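Local coordinates for CHAD domain protein (Streptomyces chartreusis, PDB 6RN5) that binds copper ions and, as a phosin built on a CHAD domain, probably binds polyphosphate, its cellular role being otherwise unknown, at residues A[106-111]-A[321-326]; A[113-118]-A[345-350]; A[172-177]-A[338-343]. One frame throughout, in Å; residues are numbered along the deposited sequence.

Contact 1. Residues A[106-111]-A[321-326]; sequences TARLER and SEAAAA
R108 reaches over to helical segment 321-326 and rests its long side chain on E322, A323 and A326. R108 NH2 comes within 3.5 Å of E322 CB, so the guanidinium sits on the root of the glutamate. E322 OE1 lies above one face of that group, off toward the rim and 4.2 Å from R108 NH2; the two charges feel each other at a distance, without a hydrogen bond. Lower on the chain, R108 CD is 4.1 Å from A326 CB, and R108 CG passes over A323 CA at 4.2 Å. An alanine in place of R108 would probably leave E322 without this neighbouring positive charge and open a gap beside A326. In the all-helical CHAD fold this is a steep helix crossing: the axes of the two segments pass 9.9 Å apart at -74°. One turn along, R111 lays its CD on A323 CB at 3.6 Å. Further out, the polar end of R111 leaves the contact, and its NH1 is hydrogen-bonded to Q351 OE1 on helix 338-366. R108 CG stands anti to the backbone N (chi1 -175°), which starts the chain toward the second helix. A323 and A326 also touch L112, while L109 turns to helix 170-198.

Contact 2. Residues A[113-118]-A[345-350]; sequences LNALHR and GVLHAD. With CU (copper (II) ion), chain B.
A115 meets two residues of the 345-350 helix with its single methyl: A115 CB lies 3.6 Å from L347 CD1 and 3.7 Å from D350 OD2. L347 thus presents one branch to A115 and keeps the other for the next residue, L116, whose CD2 is 3.8 Å from L347 CD2. The two leucines cross at about a right angle. L116 CG, anti to its carbonyl carbon (chi1 -78°), helps bring the end of the side chain nearer to L347 than the direction of its CB would suggest. At R118 the contact turns polar. The guanidinium and the D350 carboxylate reach toward each other tip to tip in a two-pronged salt bridge, R118 NH1 to D350 OD1 at 2.9 Å and R118 NH2 to D350 OD2 at 2.7 Å. Both oxygens are met on their syn side, and the two planes are 36° apart, so the pair is twisted rather than flat. On another side of the same helix, H348 NE2 binds copper at 2.0 Å, joined by H262 and H271. The segment of helix 338-366 therefore lies between helix 82-120, which adds L112 and L119 against L347, and helix 305-331, whose A324, A327 and A328 pack on H348; I261 of the second subunit packs on L116.

Contact 3. Residues A[172-177]-A[338-343]; sequences AAKAGA and PATAYA
A172 and A343 stand with their CA atoms 5.5 Å apart, and A175 CA is 5.2 Å from T340 CA; the two helical segments cross at -76°, their axes only 7.8 Å apart. This is a close, alanine-lined helix-helix crossing in the all-helical CHAD protein, and such closeness rests on small side chains. A175 and A343 meet methyl to methyl, CB to CB at 4.0 Å, an apolar touch between two buried residues. A343 CB also approaches the backbone of the first helix, 3.9 Å from A172 N. T340 fills the next place along with both branches of its side chain. T340 CG2, anti to the backbone N, lies 3.9 Å from A175 CA, nearer the main chain than the methyl of A175. T340 OG1 instead lies against the K174 side chain, 3.1 Å from K174 CB and 3.5 Å from K174 CD, a contact with carbon and not a polar bond. The two side chains cross at about a right angle. K174 sets out toward the second helix, then runs extended beyond CG and carries its ammonium away from the contact. The apolar first part of the lysine is thus what borders T340. The first part of helix 338-366 also faces the second subunit, where P338 packs on A341 of that chain and A343 on I261 of that chain. Helix 170-198 meets helix 82-120 as well: L116 packs on G176, next to A175, whose methyl faces helix 338-366.

Overall arrangement
From the N terminus, helix 82-120, after two earlier helices, is the first to take part and supplies the opening segments of contacts 1 and 2, one after the other. Helix 170-198 then gives the first half of contact 3. Contact 1 closes when the chain reaches helix 305-331, and helix 338-366 follows, closing contact 3 near its start and contact 2 a little later. Contact 3 is nested within the loop closed by contact 2, while contact 1 crosses both. Four helices are tied together on one side of the chain's centre. Contacts 1 and 2 touch where A324 meets H348, a copper ligand, and contacts 2 and 3 both reach the second subunit.

Contact 1. Residues A[106-111]-A[321-326]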
ATOM      1  N   THR A 106      23.003   3.613  -9.155  1.00 34.77           N
ATOM      2  CA  THR A 106      23.475   3.631  -7.746  1.00 36.62           C
ATOM      3  C   THR A 106      22.390   4.086  -6.795  1.00 39.10           C
ATOM      4  O   THR A 106      22.186   3.486  -5.758  1.00 42.22           O
ATOM      5  CB  THR A 106      24.673   4.570  -7.581  1.00 39.51           C
ATOM      6  OG1 THR A 106      25.672   4.240  -8.556  1.00 38.14           O
ATOM      7  CG2 THR A 106      25.258   4.472  -6.168  1.00 37.05           C
ATOM      8  N   ALA A 107      21.673   5.152  -7.140  1.00 38.92           N
ATOM      9  CA  ALA A 107      20.626   5.650  -6.235  1.00 38.74           C
ATOM     10  C   ALA A 107      19.423   4.686  -6.197  1.00 38.68           C
ATOM     11  O   ALA A 107      18.803   4.471  -5.153  1.00 36.83           O
ATOM     12  CB  ALA A 107      20.179   7.032  -6.659  1.00 37.23           C
ATOM     13  N   ARG A 108      19.093   4.106  -7.351  1.00 36.38           N
ATOM     14  CA  ARG A 108      17.997   3.139  -7.410  1.00 35.22           C
ATOM     15  C   ARG A 108      18.251   1.917  -6.488  1.00 30.54           C
ATOM     16  O   ARG A 108      17.369   1.461  -5.793  1.00 32.28           O
ATOM     17  CB  ARG A 108      17.804   2.737  -8.856  1.00 34.27           C
ATOM     18  CG  ARG A 108      16.640   1.842  -9.113  1.00 32.41           C
ATOM     19  CD  ARG A 108      16.440   1.766 -10.602  1.00 33.77           C
ATOM     20  NE  ARG A 108      16.291   3.124 -11.116  1.00 38.16           N
ATOM     21  CZ  ARG A 108      16.768   3.564 -12.284  1.00 37.69           C
ATOM     22  NH1 ARG A 108      17.425   2.764 -13.113  1.00 35.19           N
ATOM     23  NH2 ARG A 108      16.558   4.822 -12.629  1.00 34.95           N
ATOM     24  N   LEU A 109      19.459   1.398  -6.474  1.00 33.08           N
ATOM     25  CA  LEU A 109      19.761   0.257  -5.622  1.00 34.33           C
ATOM     26  C   LEU A 109      19.549   0.625  -4.176  1.00 37.57           C
ATOM     27  O   LEU A 109      18.853  -0.075  -3.414  1.00 35.12           O
ATOM     28  CB  LEU A 109      21.202  -0.217  -5.834  1.00 33.45           C
ATOM     29  CG  LEU A 109      21.699  -1.353  -4.922  1.00 35.60           C
ATOM     30  CD1 LEU A 109      20.738  -2.544  -4.904  1.00 34.33           C
ATOM     31  CD2 LEU A 109      23.088  -1.827  -5.329  1.00 34.48           C
ATOM     32  N   GLU A 110      20.137   1.746  -3.793  1.00 39.51           N
ATOM     33  CA  GLU A 110      19.954   2.254  -2.437  1.00 41.27           C
ATOM     34  C   GLU A 110      18.487   2.442  -2.027  1.00 40.92           C
ATOM     35  O   GLU A 110      18.063   2.013  -0.942  1.00 39.99           O
ATOM     36  CB  GLU A 110      20.678   3.565  -2.307  1.00 47.09           C
ATOM     37  CG  GLU A 110      20.417   4.201  -0.969  1.00 60.31           C
ATOM     38  CD  GLU A 110      21.632   4.894  -0.421  1.00 70.12           C
ATOM     39  OE1 GLU A 110      22.363   5.524  -1.239  1.00 73.98           O
ATOM     40  OE2 GLU A 110      21.826   4.801   0.826  1.00 76.69           O
ATOM     41  N   ARG A 111      17.712   3.082  -2.891  1.00 34.99           N
ATOM     42  CA  ARG A 111      16.310   3.291  -2.633  1.00 35.40           C
ATOM     43  C   ARG A 111      15.642   1.939  -2.424  1.00 36.75           C
ATOM     44  O   ARG A 111      14.852   1.755  -1.487  1.00 36.14           O
ATOM     45  CB  ARG A 111      15.680   4.042  -3.825  1.00 36.23           C
ATOM     46  CG  ARG A 111      14.176   3.957  -3.926  1.00 38.40           C
ATOM     47  CD  ARG A 111      13.626   4.778  -5.099  1.00 39.48           C
ATOM     48  NE  ARG A 111      13.514   6.180  -4.720  1.00 39.51           N
ATOM     49  CZ  ARG A 111      12.475   6.735  -4.106  1.00 36.09           C
ATOM     50  NH1 ARG A 111      11.349   6.063  -3.852  1.00 31.88           N
ATOM     51  NH2 ARG A 111      12.543   8.016  -3.823  1.00 36.69           N
ATOM     52  N   SER A 321       9.008   5.721  -9.610  1.00 29.64           N
ATOM     53  CA  SER A 321       8.544   5.088 -10.820  1.00 31.20           C
ATOM     54  C   SER A 321       9.572   4.102 -11.377  1.00 31.80           C
ATOM     55  O   SER A 321       9.235   2.946 -11.670  1.00 30.91           O
ATOM     56  CB  SER A 321       8.197   6.153 -11.858  1.00 34.72           C
ATOM     57  OG  SER A 321       7.782   5.551 -13.052  1.00 36.75           O
ATOM     58  N   GLU A 322      10.823   4.531 -11.471  1.00 30.91           N
ATOM     59  CA  GLU A 322      11.869   3.717 -12.085  1.00 33.65           C
ATOM     60  C   GLU A 322      12.252   2.567 -11.123  1.00 33.31           C
ATOM     61  O   GLU A 322      12.565   1.455 -11.538  1.00 32.02           O
ATOM     62  CB  GLU A 322      13.121   4.561 -12.423  1.00 36.13           C
ATOM     63  CG  GLU A 322      13.099   5.362 -13.720  1.00 44.12           C
ATOM     64  CD  GLU A 322      12.980   4.486 -14.977  1.00 50.91           C
ATOM     65  OE1 GLU A 322      13.513   3.351 -15.037  1.00 60.43           O
ATOM     66  OE2 GLU A 322      12.320   4.911 -15.936  1.00 64.63           O
ATOM     67  N   ALA A 323      12.221   2.837  -9.836  1.00 29.09           N
ATOM     68  CA  ALA A 323      12.486   1.797  -8.903  1.00 29.46           C
ATOM     69  C   ALA A 323      11.417   0.704  -8.969  1.00 27.90           C
ATOM     70  O   ALA A 323      11.744  -0.485  -8.905  1.00 30.81           O
ATOM     71  CB  ALA A 323      12.584   2.356  -7.512  1.00 26.49           C
ATOM     72  N   ALA A 324      10.153   1.091  -9.085  1.00 26.82           N
ATOM     73  CA  ALA A 324       9.098   0.103  -9.151  1.00 27.42           C
ATOM     74  C   ALA A 324       9.316  -0.794 -10.370  1.00 29.49           C
ATOM     75  O   ALA A 324       9.096  -1.996 -10.282  1.00 29.59           O
ATOM     76  CB  ALA A 324       7.730   0.764  -9.184  1.00 27.35           C
ATOM     77  N   ALA A 325       9.764  -0.204 -11.486  1.00 28.81           N
ATOM     78  CA  ALA A 325       9.947  -0.938 -12.731  1.00 28.62           C
ATOM     79  C   ALA A 325      11.130  -1.883 -12.603  1.00 29.95           C
ATOM     80  O   ALA A 325      11.093  -2.971 -13.145  1.00 30.22           O
ATOM     81  CB  ALA A 325      10.145   0.002 -13.903  1.00 27.35           C
ATOM     82  N   ALA A 326      12.169  -1.509 -11.864  1.00 28.16           N
ATOM     83  CA  ALA A 326      13.258  -2.428 -11.643  1.00 25.97           C
ATOM     84  C   ALA A 326      12.800  -3.618 -10.788  1.00 27.68           C
ATOM     85  O   ALA A 326      13.272  -4.715 -10.982  1.00 31.72           O
ATOM     86  CB  ALA A 326      14.433  -1.745 -10.977  1.00 25.96           C
TER

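Contact 2. Residues A[113-118]-A[345-350]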
ATOM      1  N   LEU A 113      17.035  -1.101  -1.613  1.00 31.44           N
ATOM      2  CA  LEU A 113      17.487  -1.760  -0.358  1.00 35.22           C
ATOM      3  C   LEU A 113      16.906  -1.122   0.900  1.00 35.70           C
ATOM      4  O   LEU A 113      16.433  -1.833   1.778  1.00 37.68           O
ATOM      5  CB  LEU A 113      19.008  -1.845  -0.258  1.00 35.92           C
ATOM      6  CG  LEU A 113      19.592  -2.707  -1.400  1.00 39.53           C
ATOM      7  CD1 LEU A 113      21.121  -2.707  -1.388  1.00 43.43           C
ATOM      8  CD2 LEU A 113      19.115  -4.159  -1.362  1.00 40.97           C
ATOM      9  N   ASN A 114      16.870   0.198   0.959  1.00 36.95           N
ATOM     10  CA  ASN A 114      16.172   0.888   2.047  1.00 39.71           C
ATOM     11  C   ASN A 114      14.719   0.420   2.152  1.00 41.13           C
ATOM     12  O   ASN A 114      14.282   0.069   3.223  1.00 36.79           O
ATOM     13  CB  ASN A 114      16.216   2.410   1.869  1.00 39.79           C
ATOM     14  CG  ASN A 114      17.586   2.985   2.147  1.00 44.44           C
ATOM     15  OD1 ASN A 114      18.373   2.419   2.914  1.00 53.52           O
ATOM     16  ND2 ASN A 114      17.894   4.076   1.502  1.00 42.27           N
ATOM     17  N   ALA A 115      13.999   0.375   1.028  1.00 41.62           N
ATOM     18  CA  ALA A 115      12.593   0.046   1.074  1.00 38.68           C
ATOM     19  C   ALA A 115      12.362  -1.375   1.578  1.00 39.38           C
ATOM     20  O   ALA A 115      11.471  -1.597   2.379  1.00 36.55           O
ATOM     21  CB  ALA A 115      11.941   0.280  -0.277  1.00 40.44           C
ATOM     22  N   LEU A 116      13.177  -2.333   1.143  1.00 40.59           N
ATOM     23  CA  LEU A 116      13.074  -3.722   1.625  1.00 42.13           C
ATOM     24  C   LEU A 116      13.318  -3.920   3.142  1.00 44.44           C
ATOM     25  O   LEU A 116      12.700  -4.797   3.789  1.00 40.96           O
ATOM     26  CB  LEU A 116      14.075  -4.620   0.884  1.00 42.62           C
ATOM     27  CG  LEU A 116      13.745  -5.080  -0.544  1.00 45.54           C
ATOM     28  CD1 LEU A 116      14.994  -5.717  -1.121  1.00 44.50           C
ATOM     29  CD2 LEU A 116      12.562  -6.044  -0.611  1.00 41.89           C
ATOM     30  N   HIS A 117      14.280  -3.169   3.656  1.00 43.48           N
ATOM     31  CA  HIS A 117      14.613  -3.169   5.073  1.00 55.20           C
ATOM     32  C   HIS A 117      13.392  -2.674   5.828  1.00 50.59           C
ATOM     33  O   HIS A 117      12.917  -3.337   6.752  1.00 48.74           O
ATOM     34  CB  HIS A 117      15.834  -2.275   5.382  1.00 62.72           C
ATOM     35  CG  HIS A 117      17.170  -2.955   5.212  1.00 79.07           C
ATOM     36  ND1 HIS A 117      17.433  -4.229   5.677  1.00 90.02           N
ATOM     37  CD2 HIS A 117      18.332  -2.512   4.662  1.00 89.60           C
ATOM     38  CE1 HIS A 117      18.687  -4.553   5.397  1.00 89.51           C
ATOM     39  NE2 HIS A 117      19.257  -3.525   4.788  1.00 90.86           N
ATOM     40  N   ARG A 118      12.864  -1.545   5.373  1.00 45.27           N
ATOM     41  CA  ARG A 118      11.629  -0.968   5.914  1.00 44.65           C
ATOM     42  C   ARG A 118      10.451  -1.935   5.851  1.00 46.38           C
ATOM     43  O   ARG A 118       9.755  -2.181   6.849  1.00 47.33           O
ATOM     44  CB  ARG A 118      11.315   0.314   5.156  1.00 48.12           C
ATOM     45  CG  ARG A 118       9.958   0.896   5.438  1.00 47.28           C
ATOM     46  CD  ARG A 118       9.878   2.344   5.004  1.00 48.98           C
ATOM     47  NE  ARG A 118      10.085   2.546   3.566  1.00 51.32           N
ATOM     48  CZ  ARG A 118       9.234   2.182   2.602  1.00 46.26           C
ATOM     49  NH1 ARG A 118       8.083   1.563   2.896  1.00 43.98           N
ATOM     50  NH2 ARG A 118       9.533   2.450   1.328  1.00 45.16           N
ATOM     51  N   GLY A 345       7.086  -8.315  -5.508  1.00 28.22           N
ATOM     52  CA  GLY A 345       5.702  -7.799  -5.637  1.00 30.08           C
ATOM     53  C   GLY A 345       5.336  -6.695  -4.638  1.00 30.91           C
ATOM     54  O   GLY A 345       4.713  -5.692  -5.000  1.00 25.56           O
ATOM     55  N   VAL A 346       5.749  -6.890  -3.384  1.00 27.41           N
ATOM     56  CA  VAL A 346       5.508  -5.945  -2.325  1.00 29.30           C
ATOM     57  C   VAL A 346       6.271  -4.655  -2.593  1.00 28.93           C
ATOM     58  O   VAL A 346       5.755  -3.542  -2.451  1.00 29.80           O
ATOM     59  CB  VAL A 346       5.981  -6.523  -0.965  1.00 31.37           C
ATOM     60  CG1 VAL A 346       5.802  -5.526   0.148  1.00 31.55           C
ATOM     61  CG2 VAL A 346       5.169  -7.761  -0.598  1.00 33.68           C
ATOM     62  N   LEU A 347       7.526  -4.829  -2.981  1.00 29.63           N
ATOM     63  CA  LEU A 347       8.414  -3.710  -3.271  1.00 31.49           C
ATOM     64  C   LEU A 347       7.968  -2.855  -4.464  1.00 29.02           C
ATOM     65  O   LEU A 347       8.057  -1.652  -4.433  1.00 29.72           O
ATOM     66  CB  LEU A 347       9.796  -4.272  -3.505  1.00 32.27           C
ATOM     67  CG  LEU A 347      10.940  -3.342  -3.737  1.00 33.96           C
ATOM     68  CD1 LEU A 347      11.071  -2.400  -2.550  1.00 39.04           C
ATOM     69  CD2 LEU A 347      12.168  -4.229  -3.901  1.00 36.33           C
ATOM     70  N   HIS A 348       7.504  -3.486  -5.524  1.00 30.48           N
ATOM     71  CA  HIS A 348       6.884  -2.755  -6.621  1.00 27.83           C
ATOM     72  C   HIS A 348       5.687  -1.961  -6.153  1.00 27.98           C
ATOM     73  O   HIS A 348       5.538  -0.803  -6.532  1.00 28.81           O
ATOM     74  CB  HIS A 348       6.473  -3.711  -7.746  1.00 29.63           C
ATOM     75  CG  HIS A 348       5.631  -3.070  -8.810  1.00 30.53           C
ATOM     76  ND1 HIS A 348       4.254  -3.048  -8.748  1.00 31.59           N
ATOM     77  CD2 HIS A 348       5.974  -2.418  -9.952  1.00 28.43           C
ATOM     78  CE1 HIS A 348       3.786  -2.420  -9.825  1.00 33.64           C
ATOM     79  NE2 HIS A 348       4.815  -2.019 -10.561  1.00 29.36           N
ATOM     80  N   ALA A 349       4.850  -2.560  -5.312  1.00 26.84           N
ATOM     81  CA  ALA A 349       3.665  -1.901  -4.818  1.00 27.96           C
ATOM     82  C   ALA A 349       4.025  -0.707  -3.933  1.00 30.74           C
ATOM     83  O   ALA A 349       3.486   0.413  -4.094  1.00 28.25           O
ATOM     84  CB  ALA A 349       2.806  -2.900  -4.037  1.00 27.01           C
ATOM     85  N   ASP A 350       4.950  -0.943  -3.010  1.00 27.21           N
ATOM     86  CA  ASP A 350       5.504   0.119  -2.211  1.00 29.72           C
ATOM     87  C   ASP A 350       5.960   1.333  -3.034  1.00 31.24           C
ATOM     88  O   ASP A 350       5.624   2.490  -2.719  1.00 31.32           O
ATOM     89  CB  ASP A 350       6.719  -0.414  -1.416  1.00 32.25           C
ATOM     90  CG  ASP A 350       7.276   0.625  -0.491  1.00 35.30           C
ATOM     91  OD1 ASP A 350       6.585   0.893   0.513  1.00 32.09           O
ATOM     92  OD2 ASP A 350       8.367   1.169  -0.772  1.00 38.39           O
TER
HETATM   93 CU    CU B 401       4.434  -1.374 -12.459  1.00 31.38          CU

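Contact 3. Residues A[172-177]-A[338-343]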
ATOM      1  N   ALA A 172      12.934 -11.368   1.295  1.00 40.83           N
ATOM      2  CA  ALA A 172      13.492 -10.057   1.259  1.00 42.59           C
ATOM      3  C   ALA A 172      14.989 -10.076   1.020  1.00 44.26           C
ATOM      4  O   ALA A 172      15.506  -9.208   0.308  1.00 47.43           O
ATOM      5  CB  ALA A 172      13.229  -9.368   2.582  1.00 40.87           C
ATOM      6  N   ALA A 173      15.666 -11.020   1.675  1.00 42.41           N
ATOM      7  CA  ALA A 173      17.112 -11.130   1.630  1.00 45.15           C
ATOM      8  C   ALA A 173      17.524 -11.529   0.247  1.00 42.99           C
ATOM      9  O   ALA A 173      18.458 -10.956  -0.312  1.00 39.12           O
ATOM     10  CB  ALA A 173      17.626 -12.142   2.629  1.00 44.31           C
ATOM     11  N   LYS A 174      16.813 -12.500  -0.303  1.00 40.36           N
ATOM     12  CA  LYS A 174      17.069 -12.905  -1.657  1.00 42.30           C
ATOM     13  C   LYS A 174      16.770 -11.825  -2.654  1.00 41.19           C
ATOM     14  O   LYS A 174      17.533 -11.697  -3.602  1.00 37.60           O
ATOM     15  CB  LYS A 174      16.307 -14.159  -2.026  1.00 47.50           C
ATOM     16  CG  LYS A 174      17.071 -15.403  -1.591  1.00 57.83           C
ATOM     17  CD  LYS A 174      16.217 -16.642  -1.726  1.00 68.00           C
ATOM     18  CE  LYS A 174      17.037 -17.908  -1.565  1.00 73.66           C
ATOM     19  NZ  LYS A 174      16.159 -19.091  -1.814  1.00 75.20           N
ATOM     20  N   ALA A 175      15.672 -11.074  -2.465  1.00 35.32           N
ATOM     21  CA  ALA A 175      15.318 -10.022  -3.422  1.00 34.99           C
ATOM     22  C   ALA A 175      16.398  -8.966  -3.402  1.00 31.23           C
ATOM     23  O   ALA A 175      16.754  -8.434  -4.435  1.00 32.28           O
ATOM     24  CB  ALA A 175      13.968  -9.387  -3.105  1.00 33.30           C
ATOM     25  N   GLY A 176      16.919  -8.700  -2.202  1.00 32.07           N
ATOM     26  CA  GLY A 176      17.920  -7.697  -1.976  1.00 31.11           C
ATOM     27  C   GLY A 176      19.203  -8.022  -2.681  1.00 31.55           C
ATOM     28  O   GLY A 176      19.826  -7.158  -3.315  1.00 30.67           O
ATOM     29  N   ALA A 177      19.593  -9.281  -2.581  1.00 31.32           N
ATOM     30  CA  ALA A 177      20.804  -9.744  -3.197  1.00 34.06           C
ATOM     31  C   ALA A 177      20.659  -9.796  -4.749  1.00 34.49           C
ATOM     32  O   ALA A 177      21.615  -9.513  -5.506  1.00 32.87           O
ATOM     33  CB  ALA A 177      21.144 -11.115  -2.650  1.00 35.80           C
ATOM     34  N   PRO A 338       9.782 -18.501  -5.383  1.00 35.68           N
ATOM     35  CA  PRO A 338       8.516 -17.803  -5.137  1.00 32.66           C
ATOM     36  C   PRO A 338       8.624 -16.731  -4.037  1.00 32.57           C
ATOM     37  O   PRO A 338       8.056 -15.667  -4.177  1.00 30.33           O
ATOM     38  CB  PRO A 338       7.575 -18.929  -4.701  1.00 34.42           C
ATOM     39  CG  PRO A 338       8.086 -20.102  -5.490  1.00 40.88           C
ATOM     40  CD  PRO A 338       9.591 -19.962  -5.402  1.00 37.73           C
ATOM     41  N   ALA A 339       9.347 -17.019  -2.960  1.00 26.90           N
ATOM     42  CA  ALA A 339       9.483 -16.085  -1.882  1.00 28.85           C
ATOM     43  C   ALA A 339      10.181 -14.797  -2.357  1.00 30.25           C
ATOM     44  O   ALA A 339       9.890 -13.700  -1.879  1.00 29.20           O
ATOM     45  CB  ALA A 339      10.250 -16.729  -0.732  1.00 28.28           C
ATOM     46  N   THR A 340      11.102 -14.943  -3.312  1.00 30.88           N
ATOM     47  CA  THR A 340      11.825 -13.796  -3.841  1.00 30.61           C
ATOM     48  C   THR A 340      10.868 -12.959  -4.696  1.00 29.96           C
ATOM     49  O   THR A 340      10.784 -11.758  -4.538  1.00 26.22           O
ATOM     50  CB  THR A 340      13.024 -14.297  -4.647  1.00 32.00           C
ATOM     51  OG1 THR A 340      13.858 -15.044  -3.762  1.00 33.29           O
ATOM     52  CG2 THR A 340      13.807 -13.144  -5.225  1.00 32.07           C
ATOM     53  N   ALA A 341      10.097 -13.612  -5.560  1.00 29.51           N
ATOM     54  CA  ALA A 341       9.134 -12.890  -6.380  1.00 28.29           C
ATOM     55  C   ALA A 341       8.065 -12.215  -5.516  1.00 29.49           C
ATOM     56  O   ALA A 341       7.544 -11.147  -5.836  1.00 32.55           O
ATOM     57  CB  ALA A 341       8.509 -13.850  -7.361  1.00 28.16           C
ATOM     58  N   TYR A 342       7.730 -12.846  -4.413  1.00 27.98           N
ATOM     59  CA  TYR A 342       6.699 -12.309  -3.533  1.00 26.80           C
ATOM     60  C   TYR A 342       7.200 -11.050  -2.920  1.00 25.27           C
ATOM     61  O   TYR A 342       6.494 -10.072  -2.894  1.00 26.12           O
ATOM     62  CB  TYR A 342       6.368 -13.369  -2.486  1.00 28.25           C
ATOM     63  CG  TYR A 342       5.427 -13.006  -1.337  1.00 27.94           C
ATOM     64  CD1 TYR A 342       5.890 -12.281  -0.217  1.00 26.06           C
ATOM     65  CD2 TYR A 342       4.127 -13.484  -1.326  1.00 27.07           C
ATOM     66  CE1 TYR A 342       5.044 -12.010   0.848  1.00 28.56           C
ATOM     67  CE2 TYR A 342       3.276 -13.236  -0.265  1.00 28.28           C
ATOM     68  CZ  TYR A 342       3.741 -12.514   0.818  1.00 28.68           C
ATOM     69  OH  TYR A 342       2.880 -12.268   1.830  1.00 28.94           O
ATOM     70  N   ALA A 343       8.453 -11.037  -2.472  1.00 26.05           N
ATOM     71  CA  ALA A 343       9.013  -9.833  -1.935  1.00 29.15           C
ATOM     72  C   ALA A 343       9.046  -8.701  -2.958  1.00 31.00           C
ATOM     73  O   ALA A 343       8.816  -7.547  -2.623  1.00 31.70           O
ATOM     74  CB  ALA A 343      10.424 -10.081  -1.423  1.00 29.00           C
TER